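Local atomic coordinates of NAD(+) phosphorylase MbcT (Mycobacterium tuberculosis, PDB entry 6FKG), a protein that degrades NAD(+) by phosphorolysis as the toxin of a type II toxin-antitoxin pair, killing the cell unless its antitoxin MbcA blocks the active site. Residues Arg16-Trp21 and Asp98-Asp103; Cys25-Gly30 and Pro55-Ala60; His92-Thr97 and Gly165-Arg170. All coordinates share one frame; numbering follows the deposited sequence.

Contact 1: residues Arg16-Trp21 and Asp98-Asp103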
loop_
_atom_site.group_PDB
_atom_site.type_symbol
_atom_site.label_atom_id
_atom_site.label_comp_id
_atom_site.label_asym_id
_atom_site.label_seq_id
_atom_site.Cartn_x
_atom_site.Cartn_y
_atom_site.Cartn_z
ATOM N N ARG B 16 -6.391 19.907 -39.946
ATOM C CA ARG B 16 -7.517 19.401 -40.737
ATOM C C ARG B 16 -8.671 20.396 -40.720
ATOM O O ARG B 16 -9.346 20.601 -41.729
ATOM C CB ARG B 16 -8.017 18.052 -40.211
ATOM C CG ARG B 16 -6.998 16.928 -40.191
ATOM C CD ARG B 16 -6.591 16.516 -41.587
ATOM N NE ARG B 16 -7.731 16.167 -42.435
ATOM C CZ ARG B 16 -7.614 15.812 -43.710
ATOM N NH1 ARG B 16 -6.413 15.752 -44.266
ATOM N NH2 ARG B 16 -8.690 15.517 -44.430
ATOM N N GLY B 17 -8.902 21.000 -39.559
ATOM C CA GLY B 17 -10.006 21.921 -39.395
ATOM C C GLY B 17 -11.353 21.225 -39.488
ATOM O O GLY B 17 -11.448 19.995 -39.404
ATOM N N THR B 18 -12.397 22.023 -39.661
ATOM C CA THR B 18 -13.767 21.536 -39.639
ATOM C C THR B 18 -14.456 21.806 -40.958
ATOM O O THR B 18 -13.980 22.611 -41.765
ATOM C CB THR B 18 -14.602 22.208 -38.530
ATOM O OG1 THR B 18 -14.608 23.622 -38.745
ATOM C CG2 THR B 18 -14.042 21.915 -37.146
ATOM N N ILE B 19 -15.579 21.127 -41.168
ATOM C CA ILE B 19 -16.529 21.505 -42.206
ATOM C C ILE B 19 -17.872 21.752 -41.534
ATOM O O ILE B 19 -18.114 21.262 -40.431
ATOM C CB ILE B 19 -16.687 20.424 -43.297
ATOM C CG1 ILE B 19 -17.272 19.146 -42.700
ATOM C CG2 ILE B 19 -15.360 20.157 -43.999
ATOM C CD1 ILE B 19 -17.625 18.098 -43.746
ATOM N N GLU B 20 -18.736 22.524 -42.182
ATOM C CA GLU B 20 -20.098 22.691 -41.691
ATOM C C GLU B 20 -20.984 21.634 -42.319
ATOM O O GLU B 20 -21.099 21.542 -43.540
ATOM C CB GLU B 20 -20.637 24.091 -41.991
ATOM C CG GLU B 20 -20.196 25.132 -40.987
ATOM C CD GLU B 20 -21.008 26.408 -41.069
ATOM O OE1 GLU B 20 -21.647 26.650 -42.117
ATOM O OE2 GLU B 20 -21.002 27.170 -40.079
ATOM N N TRP B 21 -21.606 20.830 -41.471
ATOM C CA TRP B 21 -22.363 19.690 -41.943
ATOM C C TRP B 21 -23.829 19.788 -41.540
ATOM O O TRP B 21 -24.154 20.031 -40.379
ATOM C CB TRP B 21 -21.735 18.420 -41.392
ATOM C CG TRP B 21 -22.163 17.159 -42.046
ATOM C CD1 TRP B 21 -21.804 16.708 -43.282
ATOM C CD2 TRP B 21 -22.992 16.147 -41.473
ATOM N NE1 TRP B 21 -22.373 15.476 -43.519
ATOM C CE2 TRP B 21 -23.103 15.110 -42.422
ATOM C CE3 TRP B 21 -23.654 16.018 -40.250
ATOM C CZ2 TRP B 21 -23.861 13.972 -42.188
ATOM C CZ3 TRP B 21 -24.399 14.887 -40.019
ATOM C CH2 TRP B 21 -24.490 13.875 -40.975
ATOM N N ASP B 98 -25.515 23.005 -39.880
ATOM C CA ASP B 98 -24.224 23.689 -39.894
ATOM C C ASP B 98 -23.299 23.330 -38.727
ATOM O O ASP B 98 -22.626 24.199 -38.180
ATOM C CB ASP B 98 -24.449 25.201 -39.931
ATOM C CG ASP B 98 -25.176 25.645 -41.185
ATOM O OD1 ASP B 98 -24.922 25.059 -42.260
ATOM O OD2 ASP B 98 -26.002 26.575 -41.098
ATOM N N LEU B 99 -23.251 22.050 -38.365
ATOM C CA LEU B 99 -22.381 21.602 -37.281
ATOM C C LEU B 99 -20.936 21.598 -37.760
ATOM O O LEU B 99 -20.620 21.022 -38.804
ATOM C CB LEU B 99 -22.787 20.205 -36.792
ATOM C CG LEU B 99 -22.409 19.822 -35.360
ATOM C CD1 LEU B 99 -23.195 20.661 -34.372
ATOM C CD2 LEU B 99 -22.622 18.332 -35.095
ATOM N N ALA B 100 -20.065 22.265 -37.007
ATOM C CA ALA B 100 -18.648 22.354 -37.353
ATOM C C ALA B 100 -17.946 21.092 -36.897
ATOM O O ALA B 100 -17.642 20.935 -35.717
ATOM C CB ALA B 100 -18.001 23.598 -36.715
ATOM N N VAL B 101 -17.693 20.182 -37.832
ATOM C CA VAL B 101 -17.223 18.859 -37.461
ATOM C C VAL B 101 -15.895 18.496 -38.112
ATOM O O VAL B 101 -15.600 18.912 -39.234
ATOM C CB VAL B 101 -18.265 17.779 -37.832
ATOM C CG1 VAL B 101 -19.572 18.037 -37.106
ATOM C CG2 VAL B 101 -18.488 17.758 -39.346
ATOM N N LEU B 102 -15.084 17.733 -37.385
ATOM C CA LEU B 102 -13.919 17.087 -37.966
ATOM C C LEU B 102 -14.388 15.993 -38.927
ATOM O O LEU B 102 -15.067 15.054 -38.513
ATOM C CB LEU B 102 -13.033 16.492 -36.871
ATOM C CG LEU B 102 -11.759 15.792 -37.358
ATOM C CD1 LEU B 102 -10.783 16.779 -37.995
ATOM C CD2 LEU B 102 -11.114 15.079 -36.176
ATOM N N ASP B 103 -14.040 16.115 -40.206
ATOM C CA ASP B 103 -14.528 15.164 -41.207
ATOM C C ASP B 103 -13.578 13.992 -41.384
ATOM O O ASP B 103 -12.558 14.119 -42.047
ATOM C CB ASP B 103 -14.734 15.857 -42.557
ATOM C CG ASP B 103 -15.338 14.934 -43.604
ATOM O OD1 ASP B 103 -15.701 13.780 -43.281
ATOM O OD2 ASP B 103 -15.461 15.375 -44.758
HETATM O O HOH W 1 -10.526 16.178 -41.978
HETATM O O HOH W 2 -12.278 18.223 -41.290
#
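Two antiparallel strand ends pair here at a partly buried margin of the sheet: the start of strand 19-30, just after the N-terminal helix 7-16, meets the last part of strand 89-103. Gly-17 leaves the helix with positive phi, and Ile-19 then locks onto Val-101 as a hydrogen-bonded pair. Ile-19 N donates to Val-101 O at 2.9 Å, while Val-101 N points almost straight along the C=O axis of Ile-19, 2.8 Å from Ile-19 O. At Trp-21 the pairing is distorted by a G1 beta bulge, Asp-98 and Leu-99 both facing this one residue. Trp-21 N and Leu-99 O are 2.8 Å apart, and the donor stands above the carbonyl plane; the return bond from Leu-99 N to Trp-21 O has the same skewed form.

Ile-19, Val-101 and Trp-21 share one face. The CG1 branch of Ile-19, in the crowded position between backbone N and carbonyl carbon (chi1 64°), crosses Val-101 obliquely, its CG1 lying 3.8 Å from Val-101 CG2. That same CG2 touches Trp-21 CB, whereas the indole leads away from strand 99-103. Glu-20 points to the other face, with Ala-100, and its carboxylate stacks on that of Asp-98 at the corner, planes 15° apart, Glu-20 OE1 3.6 Å from Asp-98 OD1, a like-charge approach that probably raises the proton affinity of one of them. Before the strand, one water links Arg-16 NE to Asp-103 O and a second joins Gly-17 O to Asp-103 N.

Leu-153 of strand 150-156 and Leu-144 of strand 142-147 pack against both Trp-21 and Val-101, helix 107-112 lies against Arg-16, and Leu-102 continues the sheet by backbone bonds to Gly-142 and Leu-144.

Contact 2: residues Cys25-Gly30 and Pro55-Ala60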
loop_
_atom_site.group_PDB
_atom_site.type_symbol
_atom_site.label_atom_id
_atom_site.label_comp_id
_atom_site.label_asym_id
_atom_site.label_seq_id
_atom_site.Cartn_x
_atom_site.Cartn_y
_atom_site.Cartn_z
ATOM N N CYS B 25 -30.577 13.319 -39.074
ATOM C CA CYS B 25 -29.884 12.199 -38.449
ATOM C C CYS B 25 -30.793 11.431 -37.504
ATOM O O CYS B 25 -31.910 11.851 -37.211
ATOM C CB CYS B 25 -28.649 12.675 -37.681
ATOM S SG CYS B 25 -27.357 13.379 -38.737
ATOM N N TYR B 26 -30.277 10.313 -37.012
ATOM C CA TYR B 26 -31.079 9.382 -36.244
ATOM C C TYR B 26 -30.306 8.876 -35.053
ATOM O O TYR B 26 -29.109 8.582 -35.130
ATOM C CB TYR B 26 -31.523 8.203 -37.133
ATOM C CG TYR B 26 -32.355 8.661 -38.298
ATOM C CD1 TYR B 26 -31.757 9.083 -39.484
ATOM C CD2 TYR B 26 -33.737 8.716 -38.200
ATOM C CE1 TYR B 26 -32.521 9.531 -40.545
ATOM C CE2 TYR B 26 -34.503 9.155 -39.250
ATOM C CZ TYR B 26 -33.893 9.557 -40.417
ATOM O OH TYR B 26 -34.667 9.991 -41.457
ATOM N N ARG B 27 -31.015 8.778 -33.942
ATOM C CA ARG B 27 -30.453 8.283 -32.715
ATOM C C ARG B 27 -31.476 7.370 -32.045
ATOM O O ARG B 27 -32.659 7.653 -32.122
ATOM C CB ARG B 27 -30.110 9.456 -31.795
ATOM C CG ARG B 27 -29.521 9.016 -30.513
ATOM C CD ARG B 27 -29.553 10.105 -29.460
ATOM N NE ARG B 27 -28.831 9.602 -28.309
ATOM C CZ ARG B 27 -28.701 10.256 -27.170
ATOM N NH1 ARG B 27 -29.248 11.463 -27.038
ATOM N NH2 ARG B 27 -28.016 9.708 -26.172
ATOM N N TYR B 28 -31.044 6.312 -31.359
ATOM C CA TYR B 28 -32.004 5.539 -30.570
ATOM C C TYR B 28 -31.621 5.624 -29.089
ATOM O O TYR B 28 -30.452 5.816 -28.733
ATOM C CB TYR B 28 -32.105 4.064 -31.067
ATOM C CG TYR B 28 -30.945 3.196 -30.637
ATOM C CD1 TYR B 28 -29.717 3.288 -31.272
ATOM C CD2 TYR B 28 -31.080 2.286 -29.597
ATOM C CE1 TYR B 28 -28.646 2.517 -30.874
ATOM C CE2 TYR B 28 -30.006 1.512 -29.185
ATOM C CZ TYR B 28 -28.797 1.632 -29.824
ATOM O OH TYR B 28 -27.731 0.855 -29.420
ATOM N N THR B 29 -32.633 5.574 -28.225
ATOM C CA THR B 29 -32.423 5.591 -26.788
ATOM C C THR B 29 -33.500 4.722 -26.168
ATOM O O THR B 29 -34.504 4.416 -26.812
ATOM C CB THR B 29 -32.548 7.014 -26.158
ATOM O OG1 THR B 29 -33.902 7.463 -26.261
ATOM C CG2 THR B 29 -31.607 8.012 -26.814
ATOM N N GLY B 30 -33.312 4.350 -24.910
ATOM C CA GLY B 30 -34.433 3.883 -24.114
ATOM C C GLY B 30 -35.551 4.900 -24.184
ATOM O O GLY B 30 -35.303 6.114 -24.327
ATOM N N PRO B 55 -20.182 15.341 -22.194
ATOM C CA PRO B 55 -21.290 14.593 -22.785
ATOM C C PRO B 55 -21.057 14.410 -24.271
ATOM O O PRO B 55 -20.417 15.246 -24.924
ATOM C CB PRO B 55 -22.521 15.482 -22.527
ATOM C CG PRO B 55 -22.081 16.535 -21.563
ATOM C CD PRO B 55 -20.594 16.666 -21.696
ATOM N N ALA B 56 -21.560 13.308 -24.806
ATOM C CA ALA B 56 -21.469 13.071 -26.246
ATOM C C ALA B 56 -22.704 12.330 -26.717
ATOM O O ALA B 56 -23.245 11.497 -25.992
ATOM C CB ALA B 56 -20.197 12.280 -26.594
ATOM N N ILE B 57 -23.140 12.652 -27.936
ATOM C CA ILE B 57 -24.339 12.072 -28.541
ATOM C C ILE B 57 -23.940 11.358 -29.813
ATOM O O ILE B 57 -23.274 11.943 -30.659
ATOM C CB ILE B 57 -25.378 13.144 -28.929
ATOM C CG1 ILE B 57 -25.819 13.980 -27.730
ATOM C CG2 ILE B 57 -26.594 12.499 -29.567
ATOM C CD1 ILE B 57 -26.745 15.112 -28.160
ATOM N N TYR B 58 -24.372 10.109 -29.974
ATOM C CA TYR B 58 -24.053 9.359 -31.181
ATOM C C TYR B 58 -25.264 9.276 -32.117
ATOM O O TYR B 58 -26.334 8.804 -31.719
ATOM C CB TYR B 58 -23.553 7.964 -30.791
ATOM C CG TYR B 58 -22.141 7.992 -30.232
ATOM C CD1 TYR B 58 -21.903 8.354 -28.911
ATOM C CD2 TYR B 58 -21.048 7.694 -31.046
ATOM C CE1 TYR B 58 -20.607 8.402 -28.399
ATOM C CE2 TYR B 58 -19.752 7.741 -30.547
ATOM C CZ TYR B 58 -19.542 8.107 -29.225
ATOM O OH TYR B 58 -18.262 8.165 -28.730
ATOM N N LEU B 59 -25.094 9.772 -33.346
ATOM C CA LEU B 59 -26.154 9.760 -34.350
ATOM C C LEU B 59 -25.677 9.092 -35.626
ATOM O O LEU B 59 -24.489 9.053 -35.892
ATOM C CB LEU B 59 -26.624 11.185 -34.673
ATOM C CG LEU B 59 -27.061 11.984 -33.433
ATOM C CD1 LEU B 59 -26.135 13.155 -33.225
ATOM C CD2 LEU B 59 -28.472 12.471 -33.594
ATOM N N ALA B 60 -26.618 8.596 -36.431
ATOM C CA ALA B 60 -26.284 8.045 -37.745
ATOM C C ALA B 60 -26.949 8.887 -38.829
ATOM O O ALA B 60 -27.926 9.576 -38.537
ATOM C CB ALA B 60 -26.736 6.598 -37.840
HETATM O O HOH W 3 -27.887 6.294 -31.086
#
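Strands 25-30 and 56-60 meet at one end and then splay apart, their axes at 125°, so that a single antiparallel bridge carries the pairing. Tyr-26 N binds Ala-60 O at 2.9 Å, and Ala-60 N returns a straighter bond to Tyr-26 O at 2.8 Å; both donors lie in the carbonyl planes. Packing is tight beside this bridge, where Cys-25 CB sits 3.9 Å from Leu-59 CB and Leu-59 CD2 reaches Arg-27 CB. Arg-27 leaves its strand with CG anti to the backbone N (chi1 -180°) and stays extended to NE, crossing Ile-57 at about a right angle. Its guanidinium is sandwiched between methyls: Ile-57 CG2 lies 3.5 Å above one face and Thr-29 CG2 3.5 Å above the opposite one, both offset toward the rim. The flat group is thus held from two sides, while Ala-35 O and Ser-37 O accept bonds from NH1 and NH2, and NH2 also binds Glu-111 O of the MbcA chain.

Farther along, the contact loosens. Water 3 fills in for direct pairing, accepting from Tyr-28 N at 3.2 Å and donating to Tyr-58 O at 3.0 Å. The Tyr-58 side chain leads away from strand 25-30; its hydroxyl bonds with Asn-49 OD1 and Trp-48 N, and its ring meets Phe-114 of MbcA, consistent with the antitoxin's blocking of access to the active site.

Strand 89-103 flanks strand 25-30 with backbone bonds, strand 150-156 packs against Tyr-58 and Leu-59, helix 63-76 packs against Tyr-26, Tyr-28 and Ala-60, and helix 39-44 against Pro-55, Ala-56 and Tyr-58.

Contact 3: residues His92-Thr97 and Gly165-Arg170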
loop_
_atom_site.group_PDB
_atom_site.type_symbol
_atom_site.label_atom_id
_atom_site.label_comp_id
_atom_site.label_asym_id
_atom_site.label_seq_id
_atom_site.Cartn_x
_atom_site.Cartn_y
_atom_site.Cartn_z
ATOM N N HIS B 92 -35.275 8.511 -32.584
ATOM C CA HIS B 92 -35.357 9.959 -32.695
ATOM C C HIS B 92 -34.799 10.466 -33.997
ATOM O O HIS B 92 -33.676 10.142 -34.368
ATOM C CB HIS B 92 -34.594 10.614 -31.550
ATOM C CG HIS B 92 -34.936 10.048 -30.218
ATOM N ND1 HIS B 92 -36.166 10.247 -29.624
ATOM C CD2 HIS B 92 -34.220 9.277 -29.365
ATOM C CE1 HIS B 92 -36.184 9.627 -28.455
ATOM N NE2 HIS B 92 -35.017 9.030 -28.276
ATOM N N THR B 93 -35.591 11.274 -34.677
ATOM C CA THR B 93 -35.167 11.947 -35.884
ATOM C C THR B 93 -34.717 13.340 -35.485
ATOM O O THR B 93 -35.509 14.107 -34.948
ATOM C CB THR B 93 -36.305 12.037 -36.895
ATOM O OG1 THR B 93 -36.785 10.720 -37.185
ATOM C CG2 THR B 93 -35.836 12.705 -38.175
ATOM N N ILE B 94 -33.450 13.650 -35.729
ATOM C CA ILE B 94 -32.850 14.894 -35.255
ATOM C C ILE B 94 -32.165 15.601 -36.408
ATOM O O ILE B 94 -31.207 15.085 -36.987
ATOM C CB ILE B 94 -31.839 14.638 -34.120
ATOM C CG1 ILE B 94 -32.550 14.002 -32.913
ATOM C CG2 ILE B 94 -31.126 15.946 -33.725
ATOM C CD1 ILE B 94 -31.616 13.353 -31.886
ATOM N N ASP B 95 -32.682 16.774 -36.755
ATOM C CA ASP B 95 -32.080 17.603 -37.790
ATOM C C ASP B 95 -30.833 18.309 -37.256
ATOM O O ASP B 95 -30.871 18.973 -36.211
ATOM C CB ASP B 95 -33.079 18.638 -38.317
ATOM C CG ASP B 95 -34.089 18.049 -39.280
ATOM O OD1 ASP B 95 -33.846 16.946 -39.810
ATOM O OD2 ASP B 95 -35.120 18.706 -39.531
ATOM N N VAL B 96 -29.731 18.161 -37.983
ATOM C CA VAL B 96 -28.465 18.803 -37.623
ATOM C C VAL B 96 -28.159 19.899 -38.645
ATOM O O VAL B 96 -28.194 19.648 -39.852
ATOM C CB VAL B 96 -27.309 17.781 -37.578
ATOM C CG1 VAL B 96 -25.984 18.468 -37.266
ATOM C CG2 VAL B 96 -27.616 16.681 -36.571
ATOM N N THR B 97 -27.859 21.105 -38.167
ATOM C CA THR B 97 -27.647 22.247 -39.054
ATOM C C THR B 97 -26.312 22.935 -38.815
ATOM O O THR B 97 -26.018 23.380 -37.707
ATOM C CB THR B 97 -28.773 23.293 -38.896
ATOM O OG1 THR B 97 -30.037 22.658 -39.118
ATOM C CG2 THR B 97 -28.594 24.448 -39.897
ATOM N N GLY B 165 -30.820 25.670 -32.069
ATOM C CA GLY B 165 -31.403 25.014 -33.222
ATOM C C GLY B 165 -30.448 24.299 -34.161
ATOM O O GLY B 165 -30.858 23.898 -35.249
ATOM N N GLN B 166 -29.187 24.148 -33.760
ATOM C CA GLN B 166 -28.226 23.369 -34.542
ATOM C C GLN B 166 -28.594 21.893 -34.482
ATOM O O GLN B 166 -28.394 21.147 -35.442
ATOM C CB GLN B 166 -26.796 23.579 -34.040
ATOM C CG GLN B 166 -26.154 24.863 -34.537
ATOM C CD GLN B 166 -24.640 24.819 -34.459
ATOM O OE1 GLN B 166 -24.053 25.215 -33.453
ATOM N NE2 GLN B 166 -23.999 24.335 -35.520
ATOM N N LEU B 167 -29.120 21.476 -33.340
ATOM C CA LEU B 167 -29.729 20.163 -33.222
ATOM C C LEU B 167 -31.205 20.365 -32.896
ATOM O O LEU B 167 -31.540 21.040 -31.933
ATOM C CB LEU B 167 -29.050 19.325 -32.139
ATOM C CG LEU B 167 -27.936 18.356 -32.520
ATOM C CD1 LEU B 167 -26.808 19.075 -33.228
ATOM C CD2 LEU B 167 -27.429 17.687 -31.259
ATOM N N GLN B 168 -32.085 19.792 -33.707
ATOM C CA GLN B 168 -33.517 19.951 -33.489
ATOM C C GLN B 168 -34.234 18.622 -33.585
ATOM O O GLN B 168 -34.208 17.973 -34.635
ATOM C CB GLN B 168 -34.112 20.935 -34.498
ATOM C CG GLN B 168 -33.652 22.374 -34.302
ATOM C CD GLN B 168 -34.123 23.293 -35.413
ATOM O OE1 GLN B 168 -33.933 23.006 -36.597
ATOM N NE2 GLN B 168 -34.745 24.402 -35.036
ATOM N N LEU B 169 -34.864 18.216 -32.485
ATOM C CA LEU B 169 -35.642 16.980 -32.461
ATOM C C LEU B 169 -36.895 17.162 -33.307
ATOM O O LEU B 169 -37.684 18.065 -33.046
ATOM C CB LEU B 169 -36.024 16.604 -31.030
ATOM C CG LEU B 169 -36.860 15.338 -30.886
ATOM C CD1 LEU B 169 -36.055 14.124 -31.356
ATOM C CD2 LEU B 169 -37.343 15.163 -29.447
ATOM N N ARG B 170 -37.064 16.319 -34.322
ATOM C CA ARG B 170 -38.198 16.433 -35.241
ATOM C C ARG B 170 -39.288 15.439 -34.896
ATOM O O ARG B 170 -40.463 15.728 -35.040
ATOM C CB ARG B 170 -37.758 16.205 -36.692
ATOM C CG ARG B 170 -36.898 17.307 -37.275
ATOM C CD ARG B 170 -37.398 18.682 -36.844
ATOM N NE ARG B 170 -37.064 19.705 -37.829
ATOM C CZ ARG B 170 -36.900 20.995 -37.546
ATOM N NH1 ARG B 170 -37.026 21.431 -36.297
ATOM N NH2 ARG B 170 -36.599 21.850 -38.513
HETATM O O HOH W 4 -31.107 21.688 -36.956
#
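Strands 92-97 and 167-170 run antiparallel at 149°, with axes 4.5 Å apart at their closest. Asp-95 and Gln-168 form a hydrogen-bonded pair, Asp-95 N reaching Gln-168 O and Gln-168 N reaching Asp-95 O, each at 2.9 Å. Ile-94 with Leu-169 and Val-96 with Leu-167 are the non-hydrogen-bonded pairs that flank it. Arg-170 N closes one end on Thr-93 O, nearly along its C=O axis, and Thr-97 N closes the other on a lone pair of Gln-166 O. This is an antiparallel pairing of sequence-distant strands of the RES domain: strand 167-174 borders strand 89-103, whose other side pairs with strand 19-30.

Ile-94, Val-96, Leu-167 and Leu-169 form the apolar face. Ile-94 CG1 meets Leu-169 CD1 obliquely at 3.8 Å, whereas Val-96 and Leu-167 lie side by side. On the other face, Arg-170 bends at chi2 (-40°) and crosses Asp-95 at about a right angle. Their salt bridge, Arg-170 NE to Asp-95 OD2 at 2.8 Å, includes only a weak, bent hydrogen bond; Asp-95 OD1 instead binds Thr-24 OG1. Gln-166 reaches back with its NE2 to Thr-97 O at 3.1 Å, the acceptor lying in the amide plane, while Gln-166 OE1 takes bonds from Gln-141 NE2 and Arg-163 N. His-92 bonds through ND1 to Ser-172 OG and through NE2 to Thr-29 OG1.

Overall arrangement
Contact 2 is the core of the three, about 6 Å from the chain centre to its own centre; contacts 1 and 3 lie about 14 Å out and are partly buried. Strand 89-103 serves both outer contacts, turning a corner at Asp-98 between them, and strand 19-30 joins contact 1 to contact 2. Extended backbone pairing marks the outer two, where charged side chains meet each other: like charges in contact 1, opposite in contact 3. Contact 2 has a single bridge, its guanidinium held instead between methyls and by carbonyl oxygens, and it alone touches MbcA. Contacts 2 and 3 meet through backbone pairing of Arg-27 with His-92 and through Leu-59 CD2 on Ile-94 CD1, 3.7 Å away; Leu-99 and Leu-167 join contacts 1 and 3.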